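Local coordinates for possible sortase-like protein (Corynebacterium diphtheriae, PDB 5UUS), which probably acts as a membrane-anchored sortase, a cysteine enzyme with likely hydrolase activity that, as in its family, would cleave sorting signals on surface proteins, at residues V123-D127 against V157-F161; R133-A137 against A146-T150; G38-M44 against F55-E59; N28-K32 against T114-W118. One frame throughout, in Å; residues are numbered along the deposited sequence.

Contact 1: residues V123-D127 against V157-F161. With ACT (acetate ion), chain F.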
loop_
_atom_site.group_PDB
_atom_site.type_symbol
_atom_site.label_atom_id
_atom_site.label_comp_id
_atom_site.label_asym_id
_atom_site.label_seq_id
_atom_site.Cartn_x
_atom_site.Cartn_y
_atom_site.Cartn_z
ATOM N N VAL A 123 1.099 -3.253 -7.719
ATOM C CA VAL A 123 1.162 -4.612 -7.210
ATOM C C VAL A 123 2.368 -5.347 -7.797
ATOM O O VAL A 123 2.615 -5.326 -9.021
ATOM C CB VAL A 123 -0.150 -5.372 -7.513
ATOM C CG1 VAL A 123 -0.035 -6.828 -7.082
ATOM C CG2 VAL A 123 -1.333 -4.688 -6.804
ATOM N N MET A 124 3.148 -5.964 -6.920
ATOM C CA MET A 124 4.361 -6.656 -7.354
ATOM C C MET A 124 4.052 -8.004 -8.010
ATOM O O MET A 124 2.959 -8.524 -7.845
ATOM C CB MET A 124 5.290 -6.841 -6.152
ATOM C CG MET A 124 5.980 -5.462 -5.747
ATOM S SD MET A 124 6.864 -5.664 -4.198
ATOM C CE MET A 124 8.158 -6.823 -4.655
ATOM N N PRO A 125 5.012 -8.588 -8.737
ATOM C CA PRO A 125 4.726 -9.912 -9.338
ATOM C C PRO A 125 4.256 -10.985 -8.336
ATOM O O PRO A 125 4.813 -11.130 -7.242
ATOM C CB PRO A 125 6.069 -10.302 -9.966
ATOM C CG PRO A 125 6.721 -8.978 -10.276
ATOM C CD PRO A 125 6.328 -8.064 -9.138
ATOM N N VAL A 126 3.226 -11.737 -8.731
ATOM C CA VAL A 126 2.618 -12.762 -7.900
ATOM C C VAL A 126 3.048 -14.184 -8.344
ATOM O O VAL A 126 2.848 -14.560 -9.489
ATOM C CB VAL A 126 1.077 -12.632 -7.953
ATOM C CG1 VAL A 126 0.413 -13.715 -7.115
ATOM C CG2 VAL A 126 0.643 -11.227 -7.494
ATOM N N ASP A 127 3.674 -14.930 -7.434
ATOM C CA ASP A 127 4.005 -16.348 -7.594
ATOM C C ASP A 127 5.099 -16.636 -8.636
ATOM O O ASP A 127 5.746 -17.682 -8.583
ATOM C CB ASP A 127 2.750 -17.180 -7.945
ATOM C CG ASP A 127 1.728 -17.225 -6.822
ATOM O OD1 ASP A 127 2.084 -16.925 -5.665
ATOM O OD2 ASP A 127 0.564 -17.578 -7.103
ATOM N N VAL A 157 10.103 -11.303 -2.231
ATOM C CA VAL A 157 8.838 -10.647 -1.872
ATOM C C VAL A 157 7.756 -10.934 -2.897
ATOM O O VAL A 157 7.799 -10.429 -4.008
ATOM C CB VAL A 157 9.008 -9.116 -1.727
ATOM C CG1 VAL A 157 7.669 -8.478 -1.317
ATOM C CG2 VAL A 157 10.121 -8.786 -0.706
ATOM N N ASN A 158 6.799 -11.774 -2.508
ATOM C CA ASN A 158 5.660 -12.147 -3.348
ATOM C C ASN A 158 4.589 -11.054 -3.293
ATOM O O ASN A 158 4.268 -10.568 -2.217
ATOM C CB ASN A 158 5.091 -13.500 -2.855
ATOM C CG ASN A 158 4.226 -14.199 -3.882
ATOM O OD1 ASN A 158 3.802 -13.611 -4.879
ATOM N ND2 ASN A 158 3.939 -15.491 -3.628
ATOM N N GLY A 159 4.044 -10.653 -4.437
ATOM C CA GLY A 159 3.000 -9.631 -4.452
ATOM C C GLY A 159 1.721 -10.016 -3.712
ATOM O O GLY A 159 0.984 -9.142 -3.283
ATOM N N ARG A 160 1.430 -11.317 -3.590
ATOM C CA ARG A 160 0.271 -11.764 -2.805
ATOM C C ARG A 160 0.489 -13.180 -2.277
ATOM O O ARG A 160 0.987 -14.048 -2.992
ATOM C CB ARG A 160 -1.024 -11.706 -3.627
ATOM C CG ARG A 160 -2.316 -12.092 -2.833
ATOM C CD ARG A 160 -3.596 -11.866 -3.660
ATOM N NE ARG A 160 -3.461 -12.483 -4.977
ATOM C CZ ARG A 160 -3.667 -11.855 -6.132
ATOM N NH1 ARG A 160 -4.082 -10.598 -6.125
ATOM N NH2 ARG A 160 -3.472 -12.487 -7.292
ATOM N N PHE A 161 0.139 -13.405 -1.022
ATOM C CA PHE A 161 0.259 -14.744 -0.433
ATOM C C PHE A 161 -0.599 -14.836 0.813
ATOM O O PHE A 161 -1.128 -13.822 1.295
ATOM C CB PHE A 161 1.729 -15.105 -0.116
ATOM C CG PHE A 161 2.406 -14.188 0.884
ATOM C CD1 PHE A 161 2.971 -12.978 0.475
ATOM C CD2 PHE A 161 2.519 -14.551 2.218
ATOM C CE1 PHE A 161 3.600 -12.130 1.394
ATOM C CE2 PHE A 161 3.138 -13.703 3.147
ATOM C CZ PHE A 161 3.715 -12.487 2.721
HETATM C C ACT F . 5.680 -17.939 -0.910
HETATM O O ACT F . 4.672 -18.381 -0.304
HETATM O OXT ACT F . 5.494 -16.856 -1.508
HETATM C CH3 ACT F . 7.008 -18.663 -0.917
HETATM O O HOH W 1 -0.023 -16.318 -4.104
#

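Contact 2: residues R133-A137 against A146-T150. With EDO (1,2-ethanediol), chain G.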
loop_
_atom_site.group_PDB
_atom_site.type_symbol
_atom_site.label_atom_id
_atom_site.label_comp_id
_atom_site.label_asym_id
_atom_site.label_seq_id
_atom_site.Cartn_x
_atom_site.Cartn_y
_atom_site.Cartn_z
ATOM N N ARG A 133 9.037 -13.321 -13.770
ATOM C CA ARG A 133 8.910 -12.278 -12.746
ATOM C C ARG A 133 9.489 -10.959 -13.266
ATOM O O ARG A 133 8.885 -9.883 -13.113
ATOM C CB ARG A 133 9.627 -12.736 -11.463
ATOM C CG ARG A 133 9.637 -11.774 -10.290
ATOM C CD ARG A 133 10.060 -12.536 -9.024
ATOM N NE ARG A 133 10.331 -11.662 -7.886
ATOM C CZ ARG A 133 9.415 -11.214 -7.034
ATOM N NH1 ARG A 133 8.141 -11.536 -7.205
ATOM N NH2 ARG A 133 9.767 -10.413 -6.011
ATOM N N TYR A 134 10.648 -11.062 -13.910
ATOM C CA TYR A 134 11.316 -9.907 -14.478
ATOM C C TYR A 134 10.461 -9.251 -15.556
ATOM O O TYR A 134 10.229 -8.046 -15.542
ATOM C CB TYR A 134 12.666 -10.315 -15.070
ATOM C CG TYR A 134 13.446 -9.145 -15.638
ATOM C CD1 TYR A 134 13.511 -8.929 -17.004
ATOM C CD2 TYR A 134 14.104 -8.247 -14.797
ATOM C CE1 TYR A 134 14.227 -7.867 -17.519
ATOM C CE2 TYR A 134 14.822 -7.184 -15.303
ATOM C CZ TYR A 134 14.881 -6.994 -16.667
ATOM O OH TYR A 134 15.593 -5.935 -17.192
ATOM N N ASP A 135 10.000 -10.059 -16.498
ATOM C CA ASP A 135 9.178 -9.559 -17.579
ATOM C C ASP A 135 7.904 -8.911 -17.044
ATOM O O ASP A 135 7.448 -7.895 -17.570
ATOM C CB ASP A 135 8.823 -10.686 -18.551
ATOM C CG ASP A 135 10.038 -11.254 -19.265
ATOM O OD1 ASP A 135 11.048 -10.527 -19.436
ATOM O OD2 ASP A 135 9.966 -12.436 -19.669
ATOM N N GLU A 136 7.322 -9.493 -16.007
ATOM C CA GLU A 136 6.110 -8.903 -15.442
ATOM C C GLU A 136 6.422 -7.571 -14.755
ATOM O O GLU A 136 5.649 -6.604 -14.851
ATOM C CB GLU A 136 5.436 -9.865 -14.465
ATOM C CG GLU A 136 4.814 -11.068 -15.155
ATOM C CD GLU A 136 4.267 -12.093 -14.185
ATOM O OE1 GLU A 136 4.427 -11.912 -12.959
ATOM O OE2 GLU A 136 3.686 -13.090 -14.658
ATOM N N ALA A 137 7.561 -7.523 -14.076
ATOM C CA ALA A 137 7.963 -6.326 -13.366
ATOM C C ALA A 137 8.325 -5.215 -14.348
ATOM O O ALA A 137 8.053 -4.032 -14.100
ATOM C CB ALA A 137 9.111 -6.636 -12.438
ATOM N N ALA A 146 13.015 -3.612 -11.420
ATOM C CA ALA A 146 12.784 -4.964 -11.922
ATOM C C ALA A 146 13.924 -5.898 -11.533
ATOM O O ALA A 146 13.686 -7.080 -11.214
ATOM C CB ALA A 146 12.600 -4.948 -13.421
ATOM N N GLU A 147 15.157 -5.390 -11.556
ATOM C CA GLU A 147 16.301 -6.226 -11.189
ATOM C C GLU A 147 16.280 -6.546 -9.719
ATOM O O GLU A 147 16.503 -7.696 -9.343
ATOM C CB GLU A 147 17.627 -5.570 -11.550
ATOM C CG GLU A 147 17.865 -5.529 -13.042
ATOM C CD GLU A 147 19.224 -4.950 -13.408
ATOM O OE1 GLU A 147 20.157 -5.038 -12.572
ATOM O OE2 GLU A 147 19.356 -4.405 -14.530
ATOM N N ARG A 148 16.013 -5.539 -8.890
ATOM C CA ARG A 148 15.887 -5.763 -7.446
ATOM C C ARG A 148 14.767 -6.753 -7.094
ATOM O O ARG A 148 14.917 -7.582 -6.205
ATOM C CB ARG A 148 15.634 -4.443 -6.723
ATOM C CG ARG A 148 16.669 -3.380 -6.979
ATOM C CD ARG A 148 16.428 -2.214 -6.016
ATOM N NE ARG A 148 16.911 -2.562 -4.681
ATOM C CZ ARG A 148 16.791 -1.799 -3.597
ATOM N NH1 ARG A 148 17.310 -2.208 -2.456
ATOM N NH2 ARG A 148 16.151 -0.636 -3.648
ATOM N N ILE A 149 13.644 -6.655 -7.800
ATOM C CA ILE A 149 12.521 -7.576 -7.615
ATOM C C ILE A 149 12.878 -8.994 -8.039
ATOM O O ILE A 149 12.433 -9.974 -7.422
ATOM C CB ILE A 149 11.275 -7.094 -8.404
ATOM C CG1 ILE A 149 10.685 -5.828 -7.735
ATOM C CG2 ILE A 149 10.231 -8.221 -8.551
ATOM C CD1 ILE A 149 9.719 -5.042 -8.627
ATOM N N THR A 150 13.710 -9.116 -9.069
ATOM C CA THR A 150 14.012 -10.449 -9.597
ATOM C C THR A 150 15.211 -11.127 -8.907
ATOM O O THR A 150 15.138 -12.316 -8.605
ATOM C CB THR A 150 14.255 -10.401 -11.109
ATOM O OG1 THR A 150 13.175 -9.701 -11.736
ATOM C CG2 THR A 150 14.349 -11.844 -11.705
HETATM C C1 EDO G . 21.248 -4.218 -3.566
HETATM O O1 EDO G . 22.071 -5.375 -3.802
HETATM C C2 EDO G . 20.194 -4.047 -4.670
HETATM O O2 EDO G . 19.009 -4.824 -4.407
#

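Contact 3: residues G38-M44 against F55-E59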
loop_
_atom_site.group_PDB
_atom_site.type_symbol
_atom_site.label_atom_id
_atom_site.label_comp_id
_atom_site.label_asym_id
_atom_site.label_seq_id
_atom_site.Cartn_x
_atom_site.Cartn_y
_atom_site.Cartn_z
ATOM N N GLY A 38 -6.436 7.173 15.467
ATOM C CA GLY A 38 -7.846 6.924 15.239
ATOM C C GLY A 38 -8.487 7.886 14.252
ATOM O O GLY A 38 -9.683 7.803 14.012
ATOM N N GLU A 39 -7.711 8.802 13.678
ATOM C CA GLU A 39 -8.259 9.746 12.702
ATOM C C GLU A 39 -7.839 9.408 11.279
ATOM O O GLU A 39 -6.787 8.803 11.070
ATOM C CB GLU A 39 -7.817 11.180 13.036
ATOM C CG GLU A 39 -8.318 11.648 14.404
ATOM C CD GLU A 39 -9.843 11.583 14.553
ATOM O OE1 GLU A 39 -10.568 11.972 13.608
ATOM O OE2 GLU A 39 -10.320 11.141 15.623
ATOM N N ALA A 40 -8.666 9.812 10.313
ATOM C CA ALA A 40 -8.368 9.628 8.896
ATOM C C ALA A 40 -7.276 10.574 8.469
ATOM O O ALA A 40 -7.366 11.763 8.730
ATOM C CB ALA A 40 -9.607 9.855 8.051
ATOM N N PHE A 41 -6.239 10.066 7.818
ATOM C CA PHE A 41 -5.142 10.953 7.378
ATOM C C PHE A 41 -4.823 10.725 5.907
ATOM O O PHE A 41 -3.955 11.389 5.342
ATOM C CB PHE A 41 -3.879 10.721 8.211
ATOM C CG PHE A 41 -3.255 9.359 8.005
ATOM C CD1 PHE A 41 -3.748 8.245 8.682
ATOM C CD2 PHE A 41 -2.186 9.198 7.141
ATOM C CE1 PHE A 41 -3.198 6.983 8.489
ATOM C CE2 PHE A 41 -1.620 7.939 6.940
ATOM C CZ PHE A 41 -2.128 6.830 7.624
ATOM N N ALA A 42 -5.503 9.758 5.287
ATOM C CA ALA A 42 -5.230 9.462 3.883
ATOM C C ALA A 42 -6.419 8.810 3.212
ATOM O O ALA A 42 -7.384 8.418 3.869
ATOM C CB ALA A 42 -3.997 8.573 3.741
ATOM N N ARG A 43 -6.343 8.722 1.892
ATOM C CA ARG A 43 -7.393 8.116 1.110
ATOM C C ARG A 43 -6.763 7.211 0.064
ATOM O O ARG A 43 -5.766 7.583 -0.551
ATOM C CB ARG A 43 -8.249 9.181 0.454
ATOM C CG ARG A 43 -9.399 8.628 -0.326
ATOM C CD ARG A 43 -10.264 9.757 -0.846
ATOM N NE ARG A 43 -10.852 10.551 0.225
ATOM C CZ ARG A 43 -10.983 11.872 0.181
ATOM N NH1 ARG A 43 -10.539 12.548 -0.874
ATOM N NH2 ARG A 43 -11.541 12.520 1.198
ATOM N N MET A 44 -7.339 6.027 -0.143
ATOM C CA MET A 44 -6.791 5.133 -1.171
ATOM C C MET A 44 -7.803 4.803 -2.258
ATOM O O MET A 44 -8.998 4.682 -1.996
ATOM C CB MET A 44 -6.245 3.827 -0.557
ATOM C CG MET A 44 -7.267 2.949 0.171
ATOM S SD MET A 44 -6.504 1.379 0.726
ATOM C CE MET A 44 -6.315 0.495 -0.815
ATOM N N PHE A 55 -11.423 4.602 -0.116
ATOM C CA PHE A 55 -11.587 4.461 1.311
ATOM C C PHE A 55 -10.659 5.424 2.018
ATOM O O PHE A 55 -9.520 5.579 1.608
ATOM C CB PHE A 55 -11.273 3.044 1.731
ATOM C CG PHE A 55 -12.381 2.071 1.425
ATOM C CD1 PHE A 55 -13.381 1.839 2.356
ATOM C CD2 PHE A 55 -12.418 1.407 0.204
ATOM C CE1 PHE A 55 -14.411 0.940 2.082
ATOM C CE2 PHE A 55 -13.450 0.512 -0.088
ATOM C CZ PHE A 55 -14.438 0.284 0.852
ATOM N N ALA A 56 -11.150 6.040 3.081
ATOM C CA ALA A 56 -10.297 6.764 3.997
ATOM C C ALA A 56 -9.431 5.769 4.764
ATOM O O ALA A 56 -9.856 4.643 5.087
ATOM C CB ALA A 56 -11.135 7.619 4.956
ATOM N N ILE A 57 -8.204 6.172 5.042
ATOM C CA ILE A 57 -7.346 5.363 5.871
ATOM C C ILE A 57 -7.189 6.027 7.209
ATOM O O ILE A 57 -6.896 7.210 7.275
ATOM C CB ILE A 57 -5.990 5.149 5.215
ATOM C CG1 ILE A 57 -6.185 4.446 3.863
ATOM C CG2 ILE A 57 -5.079 4.348 6.128
ATOM C CD1 ILE A 57 -4.929 4.457 2.989
ATOM N N VAL A 58 -7.392 5.257 8.269
ATOM C CA VAL A 58 -7.318 5.756 9.641
ATOM C C VAL A 58 -5.989 5.335 10.300
ATOM O O VAL A 58 -5.405 4.313 9.926
ATOM C CB VAL A 58 -8.552 5.214 10.426
ATOM C CG1 VAL A 58 -8.279 5.034 11.896
ATOM C CG2 VAL A 58 -9.784 6.089 10.161
ATOM N N GLU A 59 -5.506 6.101 11.273
ATOM C CA GLU A 59 -4.288 5.732 12.001
ATOM C C GLU A 59 -4.586 4.771 13.137
ATOM O O GLU A 59 -5.295 5.127 14.077
ATOM C CB GLU A 59 -3.591 6.989 12.557
ATOM C CG GLU A 59 -2.371 6.693 13.427
ATOM C CD GLU A 59 -1.162 6.193 12.621
ATOM O OE1 GLU A 59 -1.272 6.029 11.378
ATOM O OE2 GLU A 59 -0.095 5.964 13.231
#

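Contact 4: residues N28-K32 against T114-W118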
loop_
_atom_site.group_PDB
_atom_site.type_symbol
_atom_site.label_atom_id
_atom_site.label_comp_id
_atom_site.label_asym_id
_atom_site.label_seq_id
_atom_site.Cartn_x
_atom_site.Cartn_y
_atom_site.Cartn_z
ATOM N N ASN A 28 -2.682 26.129 2.574
ATOM C CA ASN A 28 -1.814 25.311 1.731
ATOM C C ASN A 28 -2.074 23.868 2.112
ATOM O O ASN A 28 -2.530 23.583 3.221
ATOM C CB ASN A 28 -0.333 25.654 1.946
ATOM C CG ASN A 28 0.560 25.123 0.854
ATOM O OD1 ASN A 28 0.712 25.764 -0.178
ATOM N ND2 ASN A 28 1.177 23.936 1.079
ATOM N N PRO A 29 -1.814 22.952 1.190
ATOM C CA PRO A 29 -1.817 21.541 1.595
ATOM C C PRO A 29 -0.770 21.310 2.697
ATOM O O PRO A 29 0.417 21.506 2.462
ATOM C CB PRO A 29 -1.457 20.803 0.301
ATOM C CG PRO A 29 -1.964 21.698 -0.787
ATOM C CD PRO A 29 -1.798 23.130 -0.273
ATOM N N ARG A 30 -1.225 20.922 3.890
ATOM C CA ARG A 30 -0.370 20.763 5.081
ATOM C C ARG A 30 -0.862 19.576 5.889
ATOM O O ARG A 30 -2.044 19.279 5.846
ATOM C CB ARG A 30 -0.419 22.001 5.961
ATOM C CG ARG A 30 0.148 23.247 5.304
ATOM C CD ARG A 30 -0.115 24.489 6.183
ATOM N NE ARG A 30 0.443 25.653 5.507
ATOM C CZ ARG A 30 -0.107 26.860 5.495
ATOM N NH1 ARG A 30 -1.235 27.098 6.174
ATOM N NH2 ARG A 30 0.494 27.824 4.802
ATOM N N LYS A 31 0.012 18.910 6.637
ATOM C CA LYS A 31 -0.465 17.799 7.453
ATOM C C LYS A 31 0.415 17.664 8.675
ATOM O O LYS A 31 1.543 18.150 8.684
ATOM C CB LYS A 31 -0.471 16.496 6.643
ATOM C CG LYS A 31 0.922 15.946 6.406
ATOM C CD LYS A 31 0.869 14.693 5.512
ATOM C CE LYS A 31 2.256 14.230 5.167
ATOM N NZ LYS A 31 2.272 13.298 3.965
ATOM N N LYS A 32 -0.094 17.013 9.711
ATOM C CA LYS A 32 0.754 16.710 10.864
ATOM C C LYS A 32 1.790 15.657 10.481
ATOM O O LYS A 32 1.532 14.804 9.625
ATOM C CB LYS A 32 -0.089 16.212 12.040
ATOM C CG LYS A 32 -1.351 16.968 12.237
ATOM C CD LYS A 32 -2.139 16.422 13.430
ATOM C CE LYS A 32 -3.383 17.257 13.659
ATOM N NZ LYS A 32 -4.214 16.731 14.777
ATOM N N THR A 114 -2.459 11.804 0.518
ATOM C CA THR A 114 -2.485 12.427 1.834
ATOM C C THR A 114 -2.876 13.904 1.694
ATOM O O THR A 114 -3.127 14.390 0.591
ATOM C CB THR A 114 -1.131 12.305 2.557
ATOM O OG1 THR A 114 -0.201 13.217 1.980
ATOM C CG2 THR A 114 -0.601 10.874 2.475
ATOM N N ARG A 115 -2.905 14.630 2.799
ATOM C CA ARG A 115 -3.184 16.070 2.700
ATOM C C ARG A 115 -2.120 16.878 1.904
ATOM O O ARG A 115 -2.401 17.967 1.423
ATOM C CB ARG A 115 -3.367 16.643 4.094
ATOM C CG ARG A 115 -4.632 16.094 4.792
ATOM C CD ARG A 115 -4.690 16.627 6.209
ATOM N NE ARG A 115 -5.818 16.172 7.018
ATOM C CZ ARG A 115 -7.091 16.557 6.871
ATOM N NH1 ARG A 115 -7.458 17.385 5.892
ATOM N NH2 ARG A 115 -8.018 16.081 7.703
ATOM N N THR A 116 -0.923 16.322 1.725
ATOM C CA THR A 116 0.128 17.027 1.020
ATOM C C THR A 116 0.650 16.319 -0.227
ATOM O O THR A 116 1.499 16.876 -0.918
ATOM C CB THR A 116 1.346 17.274 1.946
ATOM O OG1 THR A 116 1.819 16.016 2.427
ATOM C CG2 THR A 116 0.979 18.134 3.142
ATOM N N SER A 117 0.173 15.110 -0.545
ATOM C CA SER A 117 0.875 14.348 -1.569
ATOM C C SER A 117 0.012 13.302 -2.281
ATOM O O SER A 117 -1.059 12.932 -1.805
ATOM C CB SER A 117 2.081 13.638 -0.952
ATOM O OG SER A 117 1.641 12.564 -0.121
ATOM N N TRP A 118 0.515 12.836 -3.424
ATOM C CA TRP A 118 -0.051 11.690 -4.140
ATOM C C TRP A 118 1.053 10.645 -4.253
ATOM O O TRP A 118 2.197 11.004 -4.545
ATOM C CB TRP A 118 -0.552 12.081 -5.545
ATOM C CG TRP A 118 -1.797 12.898 -5.571
ATOM C CD1 TRP A 118 -1.891 14.280 -5.698
ATOM C CD2 TRP A 118 -3.146 12.412 -5.490
ATOM N NE1 TRP A 118 -3.212 14.657 -5.689
ATOM C CE2 TRP A 118 -4.006 13.537 -5.559
ATOM C CE3 TRP A 118 -3.714 11.133 -5.358
ATOM C CZ2 TRP A 118 -5.401 13.423 -5.513
ATOM C CZ3 TRP A 118 -5.104 11.012 -5.321
ATOM C CH2 TRP A 118 -5.931 12.154 -5.400
#

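Contact 1: residues V123-D127 against V157-F161
This is a loop-to-strand junction at the edge of the sortase beta-barrel: residues 123-127, leaving strand 117-123, run at about 80° to the direction of the residues that enter strand 160-163. Gly159 sits at the closest approach, its CA 4.4 Å from the CA of Met124. Its N donates to Pro125 O (2.9 Å, 157°), and its CA lies 3.6 Å from Met124 O in a CA-H...O contact. An ideal CB on Gly159 would fall 2.1 Å from Met124 O, a clash, so this close approach depends on the missing side chain. Met124 has its CA-to-CB bond toward segment 157-161 and sets CE against Val157 CG1 at 3.8 Å, while Ile149 of helix 143-151 packs on it. Val126 brings CG2 to 4.0 Å from Arg160 N; the Arg160 guanidinium itself bonds to Leu104 O. Reciprocal hydrogen bonds join Asp127 to the Asn158 carboxamide at the outer end: Asp127 N donates to Asn158 OD1 (2.9 Å), and Asn158 ND2 to Asp127 OD1 (3.1 Å, 174°).

Contact 2: residues R133-A137 against A146-T150
Two short helices pack side by side here, both belonging to the excursion between strand 117-123 and strand 160-163, on the periphery of the sortase domain and away from its annotated sites. The segment axes approach to 8.9 Å with N-to-C directions 147° apart, so the helices run roughly antiparallel. Small residues permit the tightest spacing: Ala137 CA and Ala146 CA are 5.2 Å apart, and Ala137 CB lies 4.0 Å from Ala146 CB. Ile149 extends this apolar seam with CD1 4.2 Å from Ala137 CB. On the flank, Tyr134 lays its ring beside the second helix, CE2 reaching 3.7 Å from Ala146 CB, with Thr150 OG1 near the ring plane. That hydroxyl is turned back into its own helix, donating to Ala146 O at 2.7 Å.

Arg133 supplies the polar link. Its all-trans chi1 to chi3 carry the guanidinium across to the carbonyl of Ile149: NE donates to Ile149 O at 2.7 Å, and NH2 adds a weak bond to the same Ile149 O at 3.0 Å. Ile149 CG2 lies over one guanidinium face, and NH2 also bonds Val157 O. Cys140, disulfide-bonded to Cys107, lies in the link between the helices and ties it to the loop that precedes strand 109-114. The arrangement is an antiparallel alpha-hairpin inserted into a beta-barrel connection.

Contact 3: residues G38-M44 against F55-E59
Strands 40-44 and 55-59 pair antiparallel, with segment axes 4.4 Å apart at closest and directions 146° apart. Met44 and Phe55 form a hydrogen-bonded pair, Met44 N donating to Phe55 O (2.8 Å) and Phe55 N to Met44 O (3.1 Å). The register then slips by one residue between Ala42 and Ala40. Phe41 N donates to Ile57 O at 3.0 Å, while Ile57 N donates to Ala42 O at 2.7 Å, so Phe41 and Ala42 share one partner: a classic beta bulge, accommodated by a psi of -3° at Phe41. Beyond it Ala40 and Val58 form a non-hydrogen-bonded pair, and bonding continues into the loop: Glu59 N to Glu39 O (3.0 Å) and Gly38 N to Glu59 O (2.7 Å). Gly38 has a phi of 75°, which favours glycine.

Ile57 has the largest area covered by the partner segment. Its CB lies 4.2 Å from Ala42 CB and its CD1 3.8 Å from Met44 CB, all on one face; Ala40, Arg43, Ala56 and Val58 line the other, where Ala40 CB and Ala56 CB meet at 4.1 Å. From the bulge, Phe41 brings CE1 to 4.0 Å from Ile57 CG2.

The beta-hairpin is flanked on both sides: strand 40-45 also pairs antiparallel with strand 109-114, and strand 54-59 runs parallel to strand 71-72, where Glu59 bonds His72. Ile57 packs inward on Phe85 and Val87 of strand 83-88.

Contact 4: residues N28-K32 against T114-W118
Lys31 makes the main reach between the N-terminal segment 28-32 and the turn at 114-118. Its chi1 is p (73°) and the remaining torsions are trans, so the extended chain delivers NZ to two hydroxyls: a hydrogen bond to Thr114 OG1 at 3.2 Å and a weak one to Thr116 OG1, also 3.2 Å from NZ. Thr114, Thr116 and Ser117 all adopt the p rotamer. In Thr114 this lets OG1 share a 2.9 Å hydrogen bond with Ser117 OG. Thr116 sets CG2 3.5 Å from Pro29 O and 3.5 Å from Arg30 CA. The CB of Arg115 points toward segment 28-32, 3.9 Å from Lys31 CB, but its side-chain end leads away. The CA-to-CB bond of Arg30 points away, and its guanidinium bonds Arg26 O. Pro29 packs its CB 3.2 Å from Arg115 O. Thr114 OG1 accepting from Thr116 N (3.2 Å) makes an ST turn, and Thr114 N to Ser117 O (2.9 Å) closes the backbone at the tip of the beta-hairpin joining strands 109-114 and 117-123.

In the fold
The four contacts form two pairs. Contacts 3 and 4, with centres about 13 Å apart, touch where Phe41 and Ala42 meet Thr114; contact 3 is nested within the loop closed by contact 4. Later in the chain, contact 2 is nested inside contact 1; their centres are about 11 Å apart. Between pairs the centres lie about 24 to 32 Å apart. Contacts 1, 3 and 4 all reach the same mixed sheet, with strand 117-123 running from contact 4 to contact 1, whereas contact 2 joins helices outside it. The N-terminal segment and hairpin are thus well separated from the helical excursion, and contact 3 is the one near the predicted active-site histidine: Phe55 is about 9 Å from His90, side chain to side chain.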